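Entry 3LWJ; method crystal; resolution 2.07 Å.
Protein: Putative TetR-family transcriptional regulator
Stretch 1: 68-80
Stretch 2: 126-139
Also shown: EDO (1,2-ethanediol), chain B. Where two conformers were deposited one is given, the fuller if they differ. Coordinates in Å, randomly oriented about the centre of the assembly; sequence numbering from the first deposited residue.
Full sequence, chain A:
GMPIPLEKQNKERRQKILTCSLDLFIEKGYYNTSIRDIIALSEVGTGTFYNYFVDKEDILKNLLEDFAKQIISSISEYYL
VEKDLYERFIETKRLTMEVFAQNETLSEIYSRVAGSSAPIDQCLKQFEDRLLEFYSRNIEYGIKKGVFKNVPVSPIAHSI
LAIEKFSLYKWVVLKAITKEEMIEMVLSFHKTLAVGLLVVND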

ATOM      1  N   ALA A  68      -4.118   4.770  16.203  1.00 23.99           N
ATOM      2  CA  ALA A  68      -2.814   5.473  16.197  1.00 24.82           C
ATOM      3  C   ALA A  68      -2.301   5.628  17.621  1.00 23.46           C
ATOM      4  O   ALA A  68      -1.126   5.455  17.891  1.00 26.38           O
ATOM      5  CB  ALA A  68      -2.936   6.884  15.525  1.00 19.28           C
ATOM      6  N   LYS A  69      -3.203   5.979  18.518  1.00 24.95           N
ATOM      7  CA  LYS A  69      -2.862   6.225  19.882  1.00 26.63           C
ATOM      8  C   LYS A  69      -2.316   4.957  20.553  1.00 27.09           C
ATOM      9  O   LYS A  69      -1.358   5.016  21.327  1.00 27.31           O
ATOM     10  CB  LYS A  69      -4.083   6.748  20.641  1.00 27.36           C
ATOM     11  CG  LYS A  69      -3.737   7.193  22.034  1.00 32.44           C
ATOM     12  CD  LYS A  69      -4.929   7.682  22.825  1.00 39.66           C
ATOM     13  CE  LYS A  69      -4.441   8.151  24.194  1.00 44.49           C
ATOM     14  NZ  LYS A  69      -5.565   8.423  25.099  1.00 53.37           N
ATOM     15  N   GLN A  70      -2.936   3.824  20.268  1.00 27.53           N
ATOM     16  CA  GLN A  70      -2.488   2.541  20.829  1.00 29.85           C
ATOM     17  C   GLN A  70      -1.112   2.088  20.265  1.00 26.91           C
ATOM     18  O   GLN A  70      -0.246   1.610  21.016  1.00 25.11           O
ATOM     19  CB  GLN A  70      -3.564   1.486  20.586  1.00 31.42           C
ATOM     20  CG  GLN A  70      -3.349   0.127  21.259  1.00 39.48           C
ATOM     21  CD  GLN A  70      -4.357  -0.912  20.756  1.00 44.81           C
ATOM     22  OE1 GLN A  70      -5.359  -0.555  20.114  1.00 44.12           O
ATOM     23  NE2 GLN A  70      -4.081  -2.197  21.016  1.00 35.68           N
ATOM     24  N   ILE A  71      -0.909   2.274  18.954  1.00 25.54           N
ATOM     25  CA  ILE A  71       0.387   2.022  18.299  1.00 22.43           C
ATOM     26  C   ILE A  71       1.492   2.906  18.932  1.00 24.79           C
ATOM     27  O   ILE A  71       2.534   2.404  19.374  1.00 23.61           O
ATOM     28  CB  ILE A  71       0.301   2.292  16.745  1.00 21.61           C
ATOM     29  CG1 ILE A  71      -0.670   1.301  16.063  1.00 20.62           C
ATOM     30  CG2 ILE A  71       1.682   2.218  16.079  1.00 22.50           C
ATOM     31  CD1 ILE A  71      -0.967   1.631  14.589  1.00 12.77           C
ATOM     32  N   ILE A  72       1.238   4.212  19.005  1.00 19.79           N
ATOM     33  CA  ILE A  72       2.252   5.168  19.473  1.00 22.43           C
ATOM     34  C   ILE A  72       2.589   4.983  20.953  1.00 20.94           C
ATOM     35  O   ILE A  72       3.736   5.112  21.327  1.00 22.93           O
ATOM     36  CB  ILE A  72       1.829   6.641  19.182  1.00 22.09           C
ATOM     37  CG1 ILE A  72       1.780   6.872  17.664  1.00 20.90           C
ATOM     38  CG2 ILE A  72       2.777   7.690  19.894  1.00 17.33           C
ATOM     39  CD1 ILE A  72       1.257   8.236  17.322  1.00 25.00           C
ATOM     40  N   SER A  73       1.596   4.660  21.775  1.00 22.19           N
ATOM     41  CA  SER A  73       1.815   4.461  23.223  1.00 24.18           C
ATOM     42  C   SER A  73       2.485   3.117  23.544  1.00 24.02           C
ATOM     43  O   SER A  73       3.319   3.033  24.460  1.00 19.70           O
ATOM     44  CB  SER A  73       0.511   4.615  24.020  1.00 25.43           C
ATOM     45  OG  SER A  73      -0.410   3.601  23.684  1.00 33.41           O
ATOM     46  N   SER A  74       2.172   2.075  22.795  1.00 21.72           N
ATOM     47  CA  SER A  74       2.896   0.811  22.952  0.50 22.79           C
ATOM     48  C   SER A  74       4.397   0.993  22.689  1.00 21.63           C
ATOM     49  O   SER A  74       5.232   0.518  23.442  1.00 21.86           O
ATOM     50  CB  SER A  74       2.329  -0.238  22.008  0.50 22.80           C
ATOM     51  OG  SER A  74       0.953  -0.423  22.267  0.50 30.41           O
ATOM     52  N   ILE A  75       4.732   1.701  21.619  1.00 20.23           N
ATOM     53  CA  ILE A  75       6.118   1.942  21.248  1.00 19.11           C
ATOM     54  C   ILE A  75       6.797   2.825  22.329  1.00 21.95           C
ATOM     55  O   ILE A  75       7.889   2.502  22.842  1.00 19.53           O
ATOM     56  CB  ILE A  75       6.195   2.615  19.861  1.00 20.05           C
ATOM     57  CG1 ILE A  75       5.712   1.642  18.760  1.00 19.03           C
ATOM     58  CG2 ILE A  75       7.623   3.047  19.524  1.00 17.98           C
ATOM     59  CD1 ILE A  75       5.633   2.252  17.361  1.00 17.18           C
ATOM     60  N   SER A  76       6.135   3.928  22.675  1.00 23.87           N
ATOM     61  CA  SER A  76       6.657   4.887  23.684  1.00 23.47           C
ATOM     62  C   SER A  76       6.866   4.241  25.043  1.00 21.71           C
ATOM     63  O   SER A  76       7.861   4.511  25.718  1.00 23.36           O
ATOM     64  CB  SER A  76       5.725   6.096  23.816  1.00 22.98           C
ATOM     65  OG  SER A  76       5.530   6.687  22.551  1.00 29.12           O
ATOM     66  N   GLU A  77       5.953   3.373  25.447  1.00 22.30           N
ATOM     67  CA  GLU A  77       6.155   2.591  26.667  1.00 24.75           C
ATOM     68  C   GLU A  77       7.386   1.684  26.595  1.00 22.57           C
ATOM     69  O   GLU A  77       8.123   1.571  27.552  1.00 20.78           O
ATOM     70  CB  GLU A  77       4.911   1.757  26.973  1.00 27.41           C
ATOM     71  CG  GLU A  77       3.769   2.583  27.548  1.00 37.33           C
ATOM     72  CD  GLU A  77       2.390   1.994  27.283  1.00 51.09           C
ATOM     73  OE1 GLU A  77       2.293   0.796  26.932  1.00 60.34           O
ATOM     74  OE2 GLU A  77       1.399   2.747  27.418  1.00 53.87           O
ATOM     75  N   TYR A  78       7.596   1.024  25.465  1.00 20.31           N
ATOM     76  CA  TYR A  78       8.743   0.133  25.291  1.00 20.34           C
ATOM     77  C   TYR A  78      10.079   0.908  25.393  1.00 22.13           C
ATOM     78  O   TYR A  78      11.083   0.408  25.925  1.00 18.05           O
ATOM     79  CB  TYR A  78       8.641  -0.589  23.932  1.00 21.06           C
ATOM     80  CG  TYR A  78       9.810  -1.481  23.571  1.00 19.24           C
ATOM     81  CD1 TYR A  78      10.290  -2.432  24.444  1.00 15.25           C
ATOM     82  CD2 TYR A  78      10.424  -1.374  22.331  1.00 22.82           C
ATOM     83  CE1 TYR A  78      11.350  -3.270  24.081  1.00 22.01           C
ATOM     84  CE2 TYR A  78      11.493  -2.187  21.980  1.00 20.03           C
ATOM     85  CZ  TYR A  78      11.951  -3.119  22.849  1.00 19.64           C
ATOM     86  OH  TYR A  78      12.995  -3.918  22.453  1.00 25.75           O
ATOM     87  N   TYR A  79      10.070   2.124  24.860  1.00 22.13           N
ATOM     88  CA  TYR A  79      11.210   3.042  24.909  1.00 22.54           C
ATOM     89  C   TYR A  79      11.675   3.381  26.326  1.00 20.81           C
ATOM     90  O   TYR A  79      12.822   3.775  26.514  1.00 18.08           O
ATOM     91  CB  TYR A  79      10.839   4.372  24.208  1.00 24.82           C
ATOM     92  CG  TYR A  79      10.886   4.375  22.693  1.00 23.05           C
ATOM     93  CD1 TYR A  79      10.940   3.192  21.949  1.00 28.79           C
ATOM     94  CD2 TYR A  79      10.888   5.591  21.998  1.00 24.73           C
ATOM     95  CE1 TYR A  79      10.981   3.233  20.534  1.00 21.17           C
ATOM     96  CE2 TYR A  79      10.950   5.633  20.594  1.00 32.77           C
ATOM     97  CZ  TYR A  79      11.005   4.445  19.875  1.00 30.21           C
ATOM     98  OH  TYR A  79      11.062   4.475  18.485  1.00 34.11           O
ATOM     99  N   LEU A  80      10.793   3.250  27.309  1.00 20.78           N
ATOM    100  CA  LEU A  80      11.151   3.513  28.715  1.00 19.72           C
ATOM    101  C   LEU A  80      12.080   2.432  29.277  1.00 21.53           C
ATOM    102  O   LEU A  80      12.759   2.641  30.293  1.00 19.24           O
ATOM    103  CB  LEU A  80       9.877   3.605  29.563  1.00 18.99           C
ATOM    104  CG  LEU A  80       8.909   4.725  29.142  1.00 25.93           C
ATOM    105  CD1 LEU A  80       7.590   4.639  29.919  1.00 21.24           C
ATOM    106  CD2 LEU A  80       9.569   6.125  29.306  1.00 24.61           C
ATOM    107  N   GLN A 126      -5.102  11.434   7.816  1.00 27.45           N
ATOM    108  CA  GLN A 126      -4.818  11.930   9.153  1.00 29.36           C
ATOM    109  C   GLN A 126      -4.173  10.854  10.030  1.00 26.09           C
ATOM    110  O   GLN A 126      -3.227  11.120  10.755  1.00 26.13           O
ATOM    111  CB  GLN A 126      -6.097  12.515   9.783  1.00 31.09           C
ATOM    112  CG  GLN A 126      -6.597  13.685   8.972  1.00 43.07           C
ATOM    113  CD  GLN A 126      -7.837  14.354   9.535  1.00 55.66           C
ATOM    114  OE1 GLN A 126      -8.054  14.367  10.755  1.00 58.11           O
ATOM    115  NE2 GLN A 126      -8.656  14.934   8.639  1.00 54.32           N
ATOM    116  N   PHE A 127      -4.696   9.642   9.944  1.00 25.24           N
ATOM    117  CA  PHE A 127      -4.138   8.481  10.629  1.00 23.75           C
ATOM    118  C   PHE A 127      -2.674   8.221  10.165  1.00 23.94           C
ATOM    119  O   PHE A 127      -1.731   8.236  10.957  1.00 23.87           O
ATOM    120  CB  PHE A 127      -5.064   7.291  10.363  1.00 22.61           C
ATOM    121  CG  PHE A 127      -4.511   5.984  10.798  1.00 25.34           C
ATOM    122  CD1 PHE A 127      -4.404   5.689  12.143  1.00 22.75           C
ATOM    123  CD2 PHE A 127      -4.103   5.047   9.869  1.00 27.11           C
ATOM    124  CE1 PHE A 127      -3.887   4.495  12.569  1.00 23.50           C
ATOM    125  CE2 PHE A 127      -3.574   3.831  10.293  1.00 23.03           C
ATOM    126  CZ  PHE A 127      -3.478   3.554  11.646  1.00 27.22           C
ATOM    127  N   GLU A 128      -2.490   8.068   8.867  1.00 22.17           N
ATOM    128  CA  GLU A 128      -1.161   7.821   8.296  1.00 22.52           C
ATOM    129  C   GLU A 128      -0.145   8.945   8.541  1.00 23.99           C
ATOM    130  O   GLU A 128       0.998   8.652   8.890  1.00 23.23           O
ATOM    131  CB  GLU A 128      -1.307   7.451   6.808  1.00 21.75           C
ATOM    132  CG  GLU A 128      -1.912   6.020   6.713  1.00 24.44           C
ATOM    133  CD  GLU A 128      -2.106   5.464   5.329  1.00 25.02           C
ATOM    134  OE1 GLU A 128      -2.216   6.231   4.364  1.00 28.66           O
ATOM    135  OE2 GLU A 128      -2.188   4.226   5.228  1.00 31.87           O
ATOM    136  N   ASP A 129      -0.559  10.210   8.416  1.00 25.14           N
ATOM    137  CA  ASP A 129       0.329  11.374   8.673  1.00 23.90           C
ATOM    138  C   ASP A 129       0.809  11.353  10.113  1.00 25.46           C
ATOM    139  O   ASP A 129       1.979  11.698  10.409  1.00 26.05           O
ATOM    140  CB  ASP A 129      -0.388  12.721   8.392  1.00 23.26           C
ATOM    141  CG  ASP A 129      -0.459  13.074   6.905  1.00 26.01           C
ATOM    142  OD1 ASP A 129       0.124  12.348   6.040  1.00 31.08           O
ATOM    143  OD2 ASP A 129      -1.109  14.100   6.590  1.00 30.11           O
ATOM    144  N   ARG A 130      -0.074  10.940  11.014  1.00 24.94           N
ATOM    145  CA  ARG A 130       0.271  10.875  12.440  1.00 27.84           C
ATOM    146  C   ARG A 130       1.346   9.827  12.713  1.00 29.17           C
ATOM    147  O   ARG A 130       2.327  10.104  13.419  1.00 26.17           O
ATOM    148  CB  ARG A 130      -0.964  10.542  13.271  1.00 30.89           C
ATOM    149  CG  ARG A 130      -0.725  10.545  14.782  1.00 32.01           C
ATOM    150  CD  ARG A 130      -2.033  10.573  15.516  1.00 37.97           C
ATOM    151  NE  ARG A 130      -1.884  10.368  16.957  1.00 38.53           N
ATOM    152  CZ  ARG A 130      -2.897  10.074  17.761  1.00 46.12           C
ATOM    153  NH1 ARG A 130      -4.138   9.944  17.275  1.00 48.04           N
ATOM    154  NH2 ARG A 130      -2.677   9.901  19.051  1.00 49.34           N
ATOM    155  N   LEU A 131       1.153   8.635  12.150  1.00 27.34           N
ATOM    156  CA  LEU A 131       2.152   7.581  12.223  1.00 25.80           C
ATOM    157  C   LEU A 131       3.466   8.017  11.536  1.00 25.19           C
ATOM    158  O   LEU A 131       4.547   7.855  12.098  1.00 20.45           O
ATOM    159  CB  LEU A 131       1.615   6.297  11.596  1.00 24.41           C
ATOM    160  CG  LEU A 131       0.470   5.590  12.311  1.00 26.88           C
ATOM    161  CD1 LEU A 131       0.169   4.360  11.522  1.00 19.24           C
ATOM    162  CD2 LEU A 131       0.748   5.277  13.829  1.00 20.38           C
ATOM    163  N   LEU A 132       3.367   8.592  10.338  1.00 24.73           N
ATOM    164  CA  LEU A 132       4.555   9.053   9.623  1.00 23.76           C
ATOM    165  C   LEU A 132       5.393  10.074  10.404  1.00 21.83           C
ATOM    166  O   LEU A 132       6.641   9.955  10.452  1.00 16.49           O
ATOM    167  CB  LEU A 132       4.205   9.617   8.234  1.00 23.75           C
ATOM    168  CG  LEU A 132       3.769   8.552   7.218  1.00 27.56           C
ATOM    169  CD1 LEU A 132       2.979   9.218   6.046  1.00 16.74           C
ATOM    170  CD2 LEU A 132       4.970   7.750   6.711  1.00 18.13           C
ATOM    171  N   GLU A 133       4.727  11.046  11.033  1.00 22.48           N
ATOM    172  CA  GLU A 133       5.393  12.035  11.862  1.00 23.89           C
ATOM    173  C   GLU A 133       6.068  11.363  13.054  1.00 24.08           C
ATOM    174  O   GLU A 133       7.222  11.618  13.340  1.00 23.84           O
ATOM    175  CB  GLU A 133       4.415  13.131  12.347  1.00 29.12           C
ATOM    176  CG  GLU A 133       4.050  14.206  11.285  1.00 37.88           C
ATOM    177  N   PHE A 134       5.369  10.477  13.747  1.00 26.00           N
ATOM    178  CA  PHE A 134       6.012   9.724  14.828  1.00 25.66           C
ATOM    179  C   PHE A 134       7.241   8.945  14.344  1.00 25.94           C
ATOM    180  O   PHE A 134       8.294   8.989  14.965  1.00 23.55           O
ATOM    181  CB  PHE A 134       5.018   8.740  15.451  1.00 27.58           C
ATOM    182  CG  PHE A 134       5.528   8.072  16.686  1.00 25.76           C
ATOM    183  CD1 PHE A 134       5.904   8.834  17.799  1.00 31.26           C
ATOM    184  CD2 PHE A 134       5.660   6.679  16.743  1.00 21.48           C
ATOM    185  CE1 PHE A 134       6.378   8.222  18.960  1.00 26.75           C
ATOM    186  CE2 PHE A 134       6.150   6.065  17.875  1.00 22.41           C
ATOM    187  CZ  PHE A 134       6.508   6.823  18.994  1.00 28.13           C
ATOM    188  N   TYR A 135       7.098   8.205  13.246  1.00 25.70           N
ATOM    189  CA  TYR A 135       8.220   7.421  12.742  1.00 24.63           C
ATOM    190  C   TYR A 135       9.373   8.357  12.387  1.00 23.05           C
ATOM    191  O   TYR A 135      10.537   8.040  12.638  1.00 20.39           O
ATOM    192  CB  TYR A 135       7.847   6.594  11.498  1.00 24.63           C
ATOM    193  CG  TYR A 135       6.762   5.535  11.661  1.00 18.94           C
ATOM    194  CD1 TYR A 135       6.404   5.026  12.918  1.00 26.86           C
ATOM    195  CD2 TYR A 135       6.114   5.004  10.546  1.00 25.41           C
ATOM    196  CE1 TYR A 135       5.423   4.055  13.065  1.00 23.25           C
ATOM    197  CE2 TYR A 135       5.137   3.977  10.690  1.00 30.12           C
ATOM    198  CZ  TYR A 135       4.801   3.525  11.958  1.00 28.19           C
ATOM    199  OH  TYR A 135       3.861   2.541  12.146  1.00 20.02           O
ATOM    200  N   SER A 136       9.039   9.532  11.834  1.00 21.81           N
ATOM    201  CA  SER A 136      10.076  10.502  11.537  1.00 22.59           C
ATOM    202  C   SER A 136      10.841  10.946  12.802  1.00 23.04           C
ATOM    203  O   SER A 136      12.073  10.974  12.794  1.00 24.81           O
ATOM    204  CB  SER A 136       9.512  11.694  10.754  1.00 20.62           C
ATOM    205  OG  SER A 136       9.022  11.239   9.512  1.00 18.51           O
ATOM    206  N   ARG A 137      10.128  11.249  13.884  1.00 26.59           N
ATOM    207  CA  ARG A 137      10.776  11.712  15.138  1.00 27.56           C
ATOM    208  C   ARG A 137      11.763  10.650  15.577  1.00 26.49           C
ATOM    209  O   ARG A 137      12.882  10.966  15.911  1.00 25.86           O
ATOM    210  CB  ARG A 137       9.794  11.926  16.295  1.00 29.50           C
ATOM    211  CG  ARG A 137       8.626  12.900  16.086  1.00 36.35           C
ATOM    212  CD  ARG A 137       9.061  14.325  15.847  1.00 47.17           C
ATOM    213  NE  ARG A 137       9.437  14.532  14.443  1.00 56.36           N
ATOM    214  CZ  ARG A 137       8.598  14.831  13.446  1.00 58.01           C
ATOM    215  NH1 ARG A 137       7.287  14.958  13.652  1.00 53.58           N
ATOM    216  NH2 ARG A 137       9.093  15.010  12.219  1.00 61.40           N
ATOM    217  N   ASN A 138      11.349   9.384  15.551  1.00 24.31           N
ATOM    218  CA  ASN A 138      12.219   8.302  16.019  1.00 25.48           C
ATOM    219  C   ASN A 138      13.423   8.076  15.133  1.00 25.22           C
ATOM    220  O   ASN A 138      14.497   7.803  15.651  1.00 25.54           O
ATOM    221  CB  ASN A 138      11.453   6.999  16.178  1.00 27.03           C
ATOM    222  CG  ASN A 138      10.220   7.144  17.086  1.00 33.35           C
ATOM    223  OD1 ASN A 138       9.187   6.525  16.841  1.00 43.69           O
ATOM    224  ND2 ASN A 138      10.330   7.966  18.116  1.00 32.88           N
ATOM    225  N   ILE A 139      13.262   8.215  13.806  1.00 24.32           N
ATOM    226  CA  ILE A 139      14.417   8.134  12.910  1.00 23.47           C
ATOM    227  C   ILE A 139      15.377   9.317  13.156  1.00 25.10           C
ATOM    228  O   ILE A 139      16.588   9.147  13.180  1.00 24.72           O
ATOM    229  CB  ILE A 139      13.998   8.100  11.443  1.00 23.90           C
ATOM    230  CG1 ILE A 139      13.304   6.752  11.150  1.00 26.64           C
ATOM    231  CG2 ILE A 139      15.220   8.275  10.553  1.00 18.63           C
ATOM    232  CD1 ILE A 139      12.263   6.803  10.065  1.00 29.28           C
TER
HETATM  233  C1  EDO B 202       9.698   4.754  14.204  1.00 51.58           C
HETATM  234  O1  EDO B 202       9.238   4.255  15.488  1.00 49.10           O
HETATM  235  C2  EDO B 202      10.386   3.806  13.217  1.00 47.90           C
HETATM  236  O2  EDO B 202      11.636   3.249  13.666  1.00 48.90           O

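Both stretches are helical, and their N-to-C directions differ by only 13°, so the helices run nearly parallel. Their axes come no closer than 10.5 Å, and the spacing opens along the pair: nearest CA–CA distances are 6.5 Å for Ala68 and Phe127, 7.5 Å for Ile72 and Phe134, and 10.1 Å for Ser76 and Asn138. Small Ala68 sits at the tight end, while larger side chains span the wider part. The contact buries 599 Å² in total, and no hydrogen bond crosses it; the backbone amides and carbonyls bond along their own helices, leaving side-chain packing to join the two.

Phe127 opens the contact on stretch 2. Its CA-to-CB bond points sideways, but with chi1 at 170° (t) the ring comes nearer to stretch 1. Ala68 N lies at the ring edge, 3.7 Å from Phe127 CE1, and Ala68 CB is 3.9 Å from Phe127 CD1. Ile71 CD1 adds a looser apolar contact with Phe127 CZ at 4.3 Å.

Arg130 is extended, and its guanidinium lies flat against the start of stretch 1. Ala68 CB, 3.7 Å from Arg130 NH1, sits over one face together with Lys69 N. Ile72 CD1 approaches Arg130 NE at 3.8 Å. These are van der Waals contacts of a planar group; Arg130 NH1 finds its hydrogen bond elsewhere in the structure. The ammonium of Lys69 leads away from this positive charge.

Leu131 begins sideways, yet its CD2 methyl reaches between residues of stretch 1, lying 3.9 Å from Ile71 CG2, 4.3 Å from Ile72 CG1 and 4.4 Å from Ala68 CB.

Phe134 has the largest covered area, 94 Å². Ile72 CG2 lies 3.9 Å from the centroid of the Phe134 ring and 14° off its normal, a CH-pi contact over the face. Ile75 CG2 instead meets the edge, 3.7 Å from Phe134 CE2. Ser76 OG also comes within 3.7 Å of Phe134 CZ, but its polar demand is met within its own helix, where it donates to Ile72 O at 2.7 Å.

At the wider end, Asn138 meets Tyr79 at the edge of the tyrosine ring. Tyr79 OH is 3.1 Å from Asn138 CG and 3.2 Å from Asn138 OD1, but the angle is too poor for a hydrogen bond. Asn138 OD1 instead accepts one from O1 of the 1,2-ethanediol at 2.6 Å. This diol, probably from the crystallisation liquor, also packs against Tyr135, with its C1 3.4 Å from Tyr135 CA.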